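PDB 3QZB: putative superoxide reductase, which probably reduces superoxide to hydrogen peroxide at an iron centre, using electrons delivered by reduced rubredoxin. Local coordinates for the interface of chains A and B and the interface of chains A and C. Numbering follows the deposited sequence. Chains: chain A/B/C, Putative superoxide reductase.

Contacts 2 and 3 belong to one two-fold symmetric interface between chains A and C, their C-alpha centres about 21 Å apart, and residues 20, 79, 80 and 131 appear in both with the chains exchanged. Contact 1 serves a second interface, between chains A and B. Its C-alpha centre lies about 12 Å from that of contact 3 and 30 Å from that of contact 2. A:Asn128 and A:Ile129 join contacts 1 and 3, so the loop between the iron ligands A:Cys127 and A:His130 touches two neighbours. Strand 65-74 serves contacts 1 and 2. If the deposited four-chain assembly is biological, such sharing would couple its iron-site loops.

Contact 1: the interface of chains A and B. Residues chain A 61-62, 66, 98, 128-129; chain B 61-62, 93-94, 98.
Loops that carry iron ligands in the desulfoferrodoxin family build this contact: the 61-62 loop meets its two-fold copy, while 128-129 packs against B:Glu93 and B:Ser94; the structure alone does not show whether this pairing persists in solution. A:Arg66 and B:Glu93 cross at about a right angle. The carboxylate oxygen OE2 of B:Glu93 reaches the edge of the guanidinium, in its plane, 3.0 Å from A:Arg66 NH2, a salt bridge in which the N-H points away from the oxygen. The flat groups are turned 69° apart, and A:Asn128 CB lies over the rim of one guanidinium face. The amide of A:Asn128 lies across the B:Glu93 chain, its ND2 3.6 Å from B:Glu93 CG, while ND2 also donates to the carbonyl A:Glu62 O (3.0 Å), approaching from above the carbonyl plane. A:Ile129 puts its CG2 branch against the backbone, 3.5 Å from B:Ser94 N. A:Glu62, bent at chi2 (75°), crosses B:Pro98 obliquely through its CG. The two Glu62 carboxylates face each other with OE2 of A:Glu62 and OE2 of B:Glu62 4.5 Å apart; water 3 links them, and their nearness might raise the pKa of one of them. Water 1 similarly joins the carbonyl oxygens of A:Thr61 and B:Thr61.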
# COMPACT_ATOMS: atom_id res chain seq x y z
N THR A 61 -2.02 -12.81 15.35
CA THR A 61 -1.98 -13.21 14.01
C THR A 61 -3.39 -13.32 13.40
O THR A 61 -3.62 -12.99 12.25
CB THR A 61 -1.21 -14.55 13.92
OG1 THR A 61 0.15 -14.41 14.45
CG2 THR A 61 -1.15 -15.12 12.49
N GLU A 62 -4.37 -13.78 14.20
CA GLU A 62 -5.72 -13.96 13.76
C GLU A 62 -6.57 -12.69 13.70
O GLU A 62 -7.52 -12.64 12.92
CB GLU A 62 -6.43 -15.01 14.65
CG GLU A 62 -5.73 -16.37 14.71
CD GLU A 62 -4.43 -16.44 15.59
OE1 GLU A 62 -4.14 -15.54 16.44
OE2 GLU A 62 -3.72 -17.48 15.46
N ARG A 66 -5.11 -3.66 10.35
CA ARG A 66 -4.24 -3.71 9.18
C ARG A 66 -3.65 -2.35 8.78
O ARG A 66 -2.50 -2.30 8.36
CB ARG A 66 -5.07 -4.23 8.00
CG ARG A 66 -5.49 -5.70 8.09
CD ARG A 66 -4.38 -6.61 7.68
NE ARG A 66 -4.76 -8.02 7.59
CZ ARG A 66 -5.46 -8.54 6.62
NH1 ARG A 66 -5.89 -7.81 5.61
NH2 ARG A 66 -5.76 -9.85 6.62
N PRO A 98 1.89 -19.22 14.80
CA PRO A 98 1.25 -17.91 15.00
C PRO A 98 1.46 -17.46 16.44
O PRO A 98 1.57 -18.26 17.35
CB PRO A 98 -0.25 -18.19 14.73
CG PRO A 98 -0.38 -19.63 15.07
CD PRO A 98 0.90 -20.29 14.64
N ASN A 128 -8.85 -6.62 10.28
CA ASN A 128 -8.91 -7.81 9.41
C ASN A 128 -10.21 -8.62 9.56
O ASN A 128 -10.54 -9.37 8.64
CB ASN A 128 -7.69 -8.70 9.55
CG ASN A 128 -7.66 -9.50 10.81
OD1 ASN A 128 -8.16 -9.08 11.86
ND2 ASN A 128 -7.02 -10.68 10.75
N ILE A 129 -10.97 -8.44 10.66
CA ILE A 129 -12.23 -9.15 10.82
C ILE A 129 -13.40 -8.25 11.15
O ILE A 129 -14.54 -8.70 11.09
CB ILE A 129 -12.11 -10.31 11.86
CG1 ILE A 129 -11.94 -9.78 13.28
CG2 ILE A 129 -11.03 -11.28 11.44
CD1 ILE A 129 -11.76 -10.88 14.34
N THR B 61 -4.94 -18.10 7.20
CA THR B 61 -4.82 -16.96 8.00
C THR B 61 -3.40 -16.83 8.59
O THR B 61 -2.85 -15.75 8.71
CB THR B 61 -5.91 -17.01 9.10
OG1 THR B 61 -7.24 -17.07 8.52
CG2 THR B 61 -5.82 -15.83 10.08
N GLU B 62 -2.79 -17.96 8.95
CA GLU B 62 -1.48 -17.99 9.55
C GLU B 62 -0.31 -17.84 8.57
O GLU B 62 0.75 -17.38 8.98
CB GLU B 62 -1.30 -19.30 10.37
CG GLU B 62 -2.36 -19.51 11.45
CD GLU B 62 -3.77 -19.97 10.96
OE1 GLU B 62 -3.97 -20.43 9.80
OE2 GLU B 62 -4.71 -19.92 11.82
N GLU B 93 -9.74 -15.03 7.30
CA GLU B 93 -9.99 -14.50 8.63
C GLU B 93 -11.44 -14.19 8.84
O GLU B 93 -12.09 -13.70 7.91
CB GLU B 93 -9.22 -13.19 8.80
CG GLU B 93 -7.78 -13.35 8.44
CD GLU B 93 -7.43 -12.99 7.01
OE1 GLU B 93 -8.33 -12.89 6.16
OE2 GLU B 93 -6.23 -12.86 6.72
N SER B 94 -11.95 -14.37 10.05
CA SER B 94 -13.28 -13.96 10.37
C SER B 94 -13.49 -13.91 11.88
O SER B 94 -12.78 -14.58 12.64
CB SER B 94 -14.35 -14.84 9.74
OG SER B 94 -14.44 -16.12 10.39
N PRO B 98 -10.32 -18.17 12.47
CA PRO B 98 -9.38 -18.19 11.33
C PRO B 98 -9.76 -19.34 10.40
O PRO B 98 -10.27 -20.36 10.82
CB PRO B 98 -8.01 -18.44 11.99
CG PRO B 98 -8.36 -19.17 13.23
CD PRO B 98 -9.66 -18.58 13.72
O HOH W 1 -2.98 -13.21 9.64
O HOH W 2 -9.37 -10.28 6.14
O HOH W 3 -4.47 -19.82 14.46

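Contact 2: the interface of chains A and C. Residues chain A 71, 73, 77-80, 122; chain C 13, 15, 18, 20, 131-132.
In this patch the N-terminal segment and 3-10 helix 15-18 of chain C press against the immunoglobulin-like beta-sandwich of chain A, a fold typical of the desulfoferrodoxin family. A stack holds C:Phe18. The side-chain amide of A:Gln73 lies nearly parallel to the C:Phe18 ring, the planes 9° apart, with CG of A:Gln73 over the centre of the face, 3.6 Å from the ring centroid. Hydrogen bonding within chain A fixes the rotation of that amide: A:Gln73 NE2 donates to the backbone oxygen A:Tyr79 O at 3.0 Å, a fairly straight bond (162° at H). An alanine here removes the amide over C:Phe18 and its bond to A:Tyr79 O, and would probably loosen the seat of that ring and the 77-79 loop. Apolar packing continues beside the stack. A:Val80 divides its branches, CG1 meeting C:Phe18 CB at 3.6 Å and CG2 meeting C:Leu132 CD1. Over one face of the A:Phe71 ring, offset toward the rim, sits CD1 of C:Leu15, whereas C:Leu132 comes to the same ring tip to tip. The thioether SD of C:Met13 touches both CG and CB of A:Gln73 and the CD1 tip of A:Ile122. Polar links run through water. Water 5 accepts the N-H groups of A:Val80 and C:Leu132 and lies 2.7 Å from C:Phe18 O. Water 6 joins the side-chain amine NZ of C:Lys20 to A:Pro78 O.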
# COMPACT_ATOMS: atom_id res chain seq x y z
N PHE A 71 -7.33 11.12 4.79
CA PHE A 71 -7.73 11.99 3.71
C PHE A 71 -7.80 13.44 4.23
O PHE A 71 -8.12 13.68 5.39
CB PHE A 71 -9.09 11.59 3.14
CG PHE A 71 -9.06 10.25 2.41
CD1 PHE A 71 -8.76 10.20 1.05
CD2 PHE A 71 -9.37 9.07 3.08
CE1 PHE A 71 -8.70 9.01 0.40
CE2 PHE A 71 -9.34 7.83 2.41
CZ PHE A 71 -9.03 7.82 1.07
N GLN A 73 -9.91 16.94 3.09
CA GLN A 73 -11.02 17.49 2.31
C GLN A 73 -10.92 19.02 2.40
O GLN A 73 -11.27 19.57 3.45
CB GLN A 73 -12.35 16.99 2.84
CG GLN A 73 -13.47 17.00 1.82
CD GLN A 73 -13.83 18.39 1.39
OE1 GLN A 73 -14.29 19.19 2.22
NE2 GLN A 73 -13.65 18.70 0.13
N ASP A 77 -13.88 22.51 -1.92
CA ASP A 77 -13.40 21.69 -3.04
C ASP A 77 -14.31 20.47 -3.21
O ASP A 77 -14.86 19.96 -2.22
CB ASP A 77 -11.98 21.26 -2.75
CG ASP A 77 -11.28 20.63 -3.91
OD1 ASP A 77 -10.87 21.36 -4.84
OD2 ASP A 77 -11.21 19.36 -3.93
N PRO A 78 -14.43 19.92 -4.44
CA PRO A 78 -15.32 18.76 -4.60
C PRO A 78 -14.79 17.43 -4.04
O PRO A 78 -15.56 16.46 -4.03
CB PRO A 78 -15.45 18.65 -6.13
CG PRO A 78 -15.07 19.96 -6.69
CD PRO A 78 -14.04 20.47 -5.75
N TYR A 79 -13.52 17.34 -3.73
CA TYR A 79 -12.84 16.06 -3.61
C TYR A 79 -12.20 15.86 -2.22
O TYR A 79 -11.99 16.81 -1.47
CB TYR A 79 -11.79 15.92 -4.71
CG TYR A 79 -12.35 16.16 -6.10
CD1 TYR A 79 -13.32 15.32 -6.64
CD2 TYR A 79 -11.94 17.22 -6.85
CE1 TYR A 79 -13.84 15.54 -7.89
CE2 TYR A 79 -12.47 17.48 -8.10
CZ TYR A 79 -13.45 16.64 -8.61
OH TYR A 79 -13.98 16.87 -9.87
N VAL A 80 -11.79 14.59 -1.96
CA VAL A 80 -10.80 14.29 -0.99
C VAL A 80 -9.48 13.95 -1.63
O VAL A 80 -9.42 13.50 -2.79
CB VAL A 80 -11.20 13.13 -0.04
CG1 VAL A 80 -12.33 13.56 0.88
CG2 VAL A 80 -11.60 11.85 -0.80
N ILE A 122 -9.92 13.33 7.62
CA ILE A 122 -10.73 12.12 7.73
C ILE A 122 -9.78 10.93 7.91
O ILE A 122 -8.85 10.75 7.13
CB ILE A 122 -11.63 11.91 6.51
CG1 ILE A 122 -12.57 13.12 6.25
CG2 ILE A 122 -12.48 10.65 6.71
CD1 ILE A 122 -13.30 13.01 4.91
N MET C 13 -18.55 15.23 8.94
CA MET C 13 -18.21 14.77 7.60
C MET C 13 -17.89 13.31 7.57
O MET C 13 -17.04 12.87 8.31
CB MET C 13 -16.97 15.55 7.11
CG MET C 13 -16.63 15.21 5.65
SD MET C 13 -15.42 16.27 4.96
CE MET C 13 -16.27 17.82 4.81
N LEU C 15 -16.70 10.08 4.98
CA LEU C 15 -15.97 9.84 3.75
C LEU C 15 -16.92 9.61 2.59
O LEU C 15 -16.59 10.01 1.45
CB LEU C 15 -15.01 8.66 3.93
CG LEU C 15 -14.03 8.42 2.77
CD1 LEU C 15 -13.10 9.61 2.55
CD2 LEU C 15 -13.19 7.16 3.05
N PHE C 18 -17.80 12.01 -0.19
CA PHE C 18 -16.78 12.24 -1.18
C PHE C 18 -16.41 11.00 -1.95
O PHE C 18 -15.30 10.89 -2.48
CB PHE C 18 -15.58 12.94 -0.50
CG PHE C 18 -15.95 14.28 -0.02
CD1 PHE C 18 -15.89 15.37 -0.87
CD2 PHE C 18 -16.48 14.48 1.24
CE1 PHE C 18 -16.32 16.61 -0.49
CE2 PHE C 18 -16.91 15.74 1.64
CZ PHE C 18 -16.84 16.79 0.77
N LYS C 20 -17.85 9.01 -5.15
CA LYS C 20 -18.81 9.24 -6.20
C LYS C 20 -19.11 7.95 -6.97
O LYS C 20 -18.26 7.14 -7.25
CB LYS C 20 -18.30 10.32 -7.15
CG LYS C 20 -18.16 11.66 -6.48
CD LYS C 20 -17.66 12.83 -7.33
CE LYS C 20 -17.46 14.09 -6.47
NZ LYS C 20 -18.73 14.60 -5.85
N GLY C 131 -10.36 12.65 -6.73
CA GLY C 131 -10.90 11.93 -5.59
C GLY C 131 -11.35 10.51 -5.86
O GLY C 131 -10.77 9.78 -6.68
N LEU C 132 -12.30 10.06 -5.04
CA LEU C 132 -12.73 8.69 -4.91
C LEU C 132 -13.99 8.39 -5.72
O LEU C 132 -14.94 9.19 -5.79
CB LEU C 132 -13.06 8.38 -3.43
CG LEU C 132 -11.82 8.37 -2.50
CD1 LEU C 132 -12.34 8.31 -1.01
CD2 LEU C 132 -10.90 7.23 -2.76
O HOH W 4 -8.00 13.63 -5.55
O HOH W 5 -13.61 12.63 -3.74
O HOH W 6 -18.19 16.82 -4.25

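Contact 3: the interface of chains A and C. Residues chain A 20, 126, 128-131; chain C 79-81.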
# COMPACT_ATOMS: atom_id res chain seq x y z
N LYS A 20 -18.13 2.34 9.60
CA LYS A 20 -18.79 2.62 10.85
C LYS A 20 -18.13 3.80 11.57
O LYS A 20 -16.93 3.96 11.60
CB LYS A 20 -18.78 1.38 11.73
CG LYS A 20 -19.58 0.25 11.14
CD LYS A 20 -19.66 -1.05 11.95
CE LYS A 20 -20.40 -2.15 11.15
NZ LYS A 20 -21.84 -1.80 10.86
N TYR A 126 -8.98 -0.08 9.17
CA TYR A 126 -9.45 -1.38 8.75
C TYR A 126 -8.90 -2.45 9.69
O TYR A 126 -7.70 -2.58 9.86
CB TYR A 126 -8.97 -1.67 7.30
CG TYR A 126 -9.42 -3.01 6.78
CD1 TYR A 126 -10.77 -3.31 6.63
CD2 TYR A 126 -8.51 -3.97 6.50
CE1 TYR A 126 -11.16 -4.58 6.22
CE2 TYR A 126 -8.88 -5.26 6.08
CZ TYR A 126 -10.21 -5.54 5.97
OH TYR A 126 -10.64 -6.82 5.60
N ASN A 128 -8.85 -6.62 10.28
CA ASN A 128 -8.91 -7.81 9.41
C ASN A 128 -10.21 -8.62 9.56
O ASN A 128 -10.54 -9.37 8.64
CB ASN A 128 -7.69 -8.70 9.55
CG ASN A 128 -7.66 -9.50 10.81
OD1 ASN A 128 -8.16 -9.08 11.86
ND2 ASN A 128 -7.02 -10.68 10.75
N ILE A 129 -10.97 -8.44 10.66
CA ILE A 129 -12.23 -9.15 10.82
C ILE A 129 -13.40 -8.25 11.15
O ILE A 129 -14.54 -8.70 11.09
CB ILE A 129 -12.11 -10.31 11.86
CG1 ILE A 129 -11.94 -9.78 13.28
CG2 ILE A 129 -11.03 -11.28 11.44
CD1 ILE A 129 -11.76 -10.88 14.34
N HIS A 130 -13.19 -6.96 11.51
CA HIS A 130 -14.26 -6.07 11.89
C HIS A 130 -14.42 -4.87 10.94
O HIS A 130 -15.06 -3.86 11.30
CB HIS A 130 -14.08 -5.55 13.32
CG HIS A 130 -14.13 -6.64 14.35
ND1 HIS A 130 -13.07 -6.92 15.21
CD2 HIS A 130 -15.14 -7.50 14.69
CE1 HIS A 130 -13.44 -7.90 16.01
NE2 HIS A 130 -14.67 -8.28 15.73
N GLY A 131 -13.89 -5.00 9.73
CA GLY A 131 -14.17 -4.02 8.69
C GLY A 131 -13.66 -2.62 8.95
O GLY A 131 -12.61 -2.41 9.56
N TYR C 79 -19.72 -6.85 7.83
CA TYR C 79 -18.48 -6.17 7.48
C TYR C 79 -18.17 -6.28 5.97
O TYR C 79 -18.71 -7.12 5.26
CB TYR C 79 -17.32 -6.74 8.31
CG TYR C 79 -17.60 -6.71 9.80
CD1 TYR C 79 -17.78 -5.51 10.48
CD2 TYR C 79 -17.71 -7.86 10.52
CE1 TYR C 79 -18.04 -5.48 11.83
CE2 TYR C 79 -18.00 -7.87 11.87
CZ TYR C 79 -18.19 -6.66 12.52
OH TYR C 79 -18.46 -6.63 13.87
N VAL C 80 -17.19 -5.45 5.54
CA VAL C 80 -16.45 -5.70 4.35
C VAL C 80 -15.06 -6.21 4.66
O VAL C 80 -14.50 -5.95 5.74
CB VAL C 80 -16.31 -4.45 3.44
CG1 VAL C 80 -17.66 -4.10 2.83
CG2 VAL C 80 -15.74 -3.23 4.17
N TYR C 81 -14.46 -6.89 3.65
CA TYR C 81 -13.15 -7.44 3.71
C TYR C 81 -12.37 -6.91 2.53
O TYR C 81 -12.85 -6.97 1.40
CB TYR C 81 -13.15 -8.99 3.74
CG TYR C 81 -14.00 -9.49 4.88
CD1 TYR C 81 -13.49 -9.65 6.13
CD2 TYR C 81 -15.36 -9.59 4.74
CE1 TYR C 81 -14.32 -10.00 7.21
CE2 TYR C 81 -16.16 -9.93 5.78
CZ TYR C 81 -15.64 -10.16 7.03
OH TYR C 81 -16.45 -10.48 8.10
O HOH W 7 -12.84 -7.06 8.13
O HOH W 8 -15.63 -11.19 10.56
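After A:Ile129 and A:His130 the chain turns at A:Gly131, whose positive phi (64°, with psi -154°) is easily adopted by glycine, and enters strand 131-141, while C:Tyr79 to C:Tyr81 run extended alongside. The turn follows the loop between the iron ligands A:Cys127 and A:His130, so chain C probably supports the metal site from outside its first shell. C:Tyr79 lies beside A:His130, both pointing the same way. CA of A:His130 sits over the centre of the tyrosine face, 3.7 Å from the ring centroid, and the imidazole turns its edge to that face, the planes 79° apart. CD2 of the imidazole of A:His130 is 3.5 Å from the phenol oxygen C:Tyr79 OH. A:Ile129 CG1 lies over the rim of one face of the imidazole, so packing probably helps to fix this ligand's rotation. A:Tyr126, its CG anti to the backbone N, brings its hydroxyl close to the partner backbone, OH lying 3.2 Å from C:Tyr81 CA, with C:Val80 O at its ring edge. Water 7 takes the N-H of A:Gly131 at 2.8 Å from N and links it to C:Val80 O. Water 8, in the plane of the C:Tyr81 ring at its edge, joins the carbonyl oxygen A:Ile129 O to C:Tyr81 OH, which lies 2.7 Å from that water.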